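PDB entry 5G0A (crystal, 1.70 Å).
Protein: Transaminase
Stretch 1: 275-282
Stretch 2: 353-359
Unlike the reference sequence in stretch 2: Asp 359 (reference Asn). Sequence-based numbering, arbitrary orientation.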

# COMPACT_ATOMS: atom_id res chain seq x y z
N PHE B 275 10.57 -17.22 -28.49
CA PHE B 275 10.31 -18.31 -29.44
C PHE B 275 10.25 -17.89 -30.89
O PHE B 275 9.27 -18.13 -31.59
CB PHE B 275 9.13 -19.20 -28.97
CG PHE B 275 9.39 -19.79 -27.63
CD1 PHE B 275 10.25 -20.87 -27.50
CD2 PHE B 275 8.88 -19.17 -26.47
CE1 PHE B 275 10.56 -21.38 -26.25
CE2 PHE B 275 9.20 -19.67 -25.21
CZ PHE B 275 10.02 -20.79 -25.10
N GLY B 276 11.34 -17.23 -31.32
CA GLY B 276 11.57 -16.97 -32.74
C GLY B 276 10.96 -15.70 -33.28
O GLY B 276 11.22 -15.32 -34.43
N ARG B 277 10.14 -15.03 -32.45
CA ARG B 277 9.40 -13.84 -32.86
C ARG B 277 10.30 -12.76 -33.50
O ARG B 277 9.86 -12.05 -34.41
CB ARG B 277 8.63 -13.26 -31.63
CG ARG B 277 7.88 -11.94 -31.84
CD ARG B 277 6.87 -11.99 -33.00
NE ARG B 277 5.90 -13.08 -32.79
CZ ARG B 277 4.98 -13.44 -33.68
NH1 ARG B 277 4.87 -12.79 -34.84
NH2 ARG B 277 4.16 -14.46 -33.40
N THR B 278 11.53 -12.66 -33.00
CA THR B 278 12.45 -11.59 -33.42
C THR B 278 13.59 -12.14 -34.29
O THR B 278 14.57 -11.43 -34.55
CB THR B 278 13.08 -10.84 -32.21
OG1 THR B 278 14.06 -11.67 -31.57
CG2 THR B 278 11.99 -10.43 -31.19
N GLY B 279 13.48 -13.39 -34.72
CA GLY B 279 14.52 -13.99 -35.59
C GLY B 279 15.69 -14.61 -34.86
O GLY B 279 16.68 -15.01 -35.49
N LYS B 280 15.60 -14.66 -33.53
CA LYS B 280 16.47 -15.47 -32.68
C LYS B 280 15.54 -16.19 -31.71
O LYS B 280 14.33 -15.89 -31.69
CB LYS B 280 17.48 -14.60 -31.92
CG LYS B 280 18.53 -13.94 -32.83
CD LYS B 280 19.61 -13.22 -32.04
CE LYS B 280 20.69 -12.68 -32.99
NZ LYS B 280 21.60 -13.77 -33.47
N TRP B 281 16.05 -17.15 -30.95
CA TRP B 281 15.18 -17.88 -30.00
C TRP B 281 14.49 -16.89 -29.05
O TRP B 281 13.27 -16.95 -28.86
CB TRP B 281 15.92 -18.95 -29.24
CG TRP B 281 16.01 -20.22 -30.06
CD1 TRP B 281 17.13 -20.71 -30.68
CD2 TRP B 281 14.94 -21.13 -30.36
NE1 TRP B 281 16.82 -21.88 -31.36
CE2 TRP B 281 15.50 -22.18 -31.16
CE3 TRP B 281 13.58 -21.19 -30.03
CZ2 TRP B 281 14.74 -23.24 -31.64
CZ3 TRP B 281 12.82 -22.26 -30.50
CH2 TRP B 281 13.40 -23.27 -31.29
N PHE B 282 15.27 -15.95 -28.51
CA PHE B 282 14.71 -14.94 -27.59
C PHE B 282 15.19 -13.54 -27.91
O PHE B 282 16.30 -13.35 -28.41
CB PHE B 282 15.07 -15.29 -26.15
CG PHE B 282 14.44 -16.55 -25.67
CD1 PHE B 282 13.10 -16.55 -25.28
CD2 PHE B 282 15.15 -17.74 -25.62
CE1 PHE B 282 12.49 -17.73 -24.83
CE2 PHE B 282 14.56 -18.91 -25.17
CZ PHE B 282 13.23 -18.92 -24.80
N PHE B 353 12.21 -22.86 -37.81
CA PHE B 353 11.36 -21.67 -37.86
C PHE B 353 12.10 -20.39 -37.46
O PHE B 353 11.76 -19.30 -37.93
CB PHE B 353 10.16 -21.82 -36.92
CG PHE B 353 8.99 -22.56 -37.52
CD1 PHE B 353 9.13 -23.86 -38.00
CD2 PHE B 353 7.74 -21.96 -37.56
CE1 PHE B 353 8.05 -24.53 -38.54
CE2 PHE B 353 6.65 -22.63 -38.12
CZ PHE B 353 6.81 -23.92 -38.60
N VAL B 354 13.06 -20.51 -36.55
CA VAL B 354 13.79 -19.32 -36.09
C VAL B 354 14.57 -18.73 -37.27
O VAL B 354 14.50 -17.52 -37.55
CB VAL B 354 14.68 -19.62 -34.86
CG1 VAL B 354 15.60 -18.44 -34.56
CG2 VAL B 354 13.83 -20.00 -33.65
N GLU B 355 15.26 -19.61 -38.00
CA GLU B 355 15.99 -19.20 -39.19
C GLU B 355 15.04 -18.66 -40.28
O GLU B 355 15.33 -17.62 -40.90
CB GLU B 355 16.83 -20.39 -39.68
CG GLU B 355 18.01 -20.73 -38.75
CD GLU B 355 17.62 -21.43 -37.45
OE1 GLU B 355 16.61 -22.16 -37.41
OE2 GLU B 355 18.35 -21.26 -36.46
N GLN B 356 13.88 -19.30 -40.46
CA GLN B 356 12.85 -18.80 -41.37
C GLN B 356 12.39 -17.38 -41.02
O GLN B 356 12.14 -16.56 -41.90
CB GLN B 356 11.62 -19.73 -41.39
CG GLN B 356 11.79 -21.04 -42.14
CD GLN B 356 10.49 -21.85 -42.19
OE1 GLN B 356 10.43 -22.98 -41.70
NE2 GLN B 356 9.45 -21.27 -42.75
N ALA B 357 12.24 -17.10 -39.72
CA ALA B 357 11.77 -15.80 -39.26
C ALA B 357 12.80 -14.71 -39.54
O ALA B 357 12.44 -13.63 -39.96
CB ALA B 357 11.46 -15.85 -37.77
N LYS B 358 14.07 -15.00 -39.25
CA LYS B 358 15.16 -14.06 -39.56
C LYS B 358 15.11 -13.68 -41.05
O LYS B 358 15.10 -12.50 -41.39
CB LYS B 358 16.52 -14.65 -39.20
CG LYS B 358 17.70 -13.73 -39.56
CD LYS B 358 19.05 -14.32 -39.21
CE LYS B 358 20.16 -13.30 -39.44
NZ LYS B 358 21.48 -13.76 -38.90
N ASP B 359 15.07 -14.70 -41.91
CA ASP B 359 15.02 -14.52 -43.38
C ASP B 359 13.84 -13.67 -43.83
O ASP B 359 14.00 -12.73 -44.60
CB ASP B 359 14.94 -15.88 -44.09
CG ASP B 359 16.27 -16.35 -44.60
OD1 ASP B 359 16.68 -15.91 -45.70
OD2 ASP B 359 16.89 -17.21 -43.93

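A loop can lie close against a helix without a single hydrogen bond between them where glycine and alanine let the backbones come close. The transaminase of entry 5G0A offers a compact example, in which residues 275-282, an irregular segment, rest on the helical segment 353-359, part of a helix that continues later in the chain.

No hydrogen bond crosses between the two elements; the backbone bonds described here lie within each. In the loop, a type I beta turn runs from Gly 276 to Gly 279, with Gly 279 N donating to Gly 276 O at 3.0 Å. Beyond the turn the chain comes back on itself, so that Gly 276 N reaches Trp 281 O at 3.1 Å; Phe 275 N makes a weak bond to the same oxygen, Trp 281 O, at 2.7 Å. The helix follows its usual i to i+4 pattern, as in Lys 358 N to Val 354 O at 3.1 Å and Ala 357 N to Phe 353 O at 2.9 Å. What remains between the two elements is van der Waals packing and one CH-pi contact, burying 298 Å² summed over both sides.

Close backbone approach depends on glycine. The CA atoms of Gly 279 and Lys 358 lie just 4.0 Å apart, and those of Gly 276 and Val 354 4.7 Å. A CB on Gly 279 would sit 3.2 Å from Lys 358 CA, and one on Gly 276 would sit 3.4 Å from Val 354 CG2, both tight. Local conformation points the same way: both glycines have positive phi, and at Gly 279 a CB would also be jammed against the preceding carbonyl oxygen. Ala 357 complements them from the helix, its small side chain directed toward the loop, with CB 3.4 Å from Gly 276 O and 4.2 Å from Gly 279 CA. Next to it, the aliphatic start of Lys 358 packs on the turn, CB lying 3.7 Å from Gly 279 O, before the extended all-t chain leads its end away.

Apolar contact centres on Val 354, the residue most covered by the opposing stretch. Its CG1 meets backbone, 3.6 Å from Lys 280 CA and 3.7 Å from Gly 279 O. Its CG2 lies 3.9 Å from Gly 276 CA and also covers one face of the Trp 281 indole, standing 3.6 Å from the centroid of the six-membered ring and 9° off its normal. This is a CH-pi contact, in which a weakly polarised methyl group meets the electron-rich ring face, adding a modest electrostatic term to dispersion.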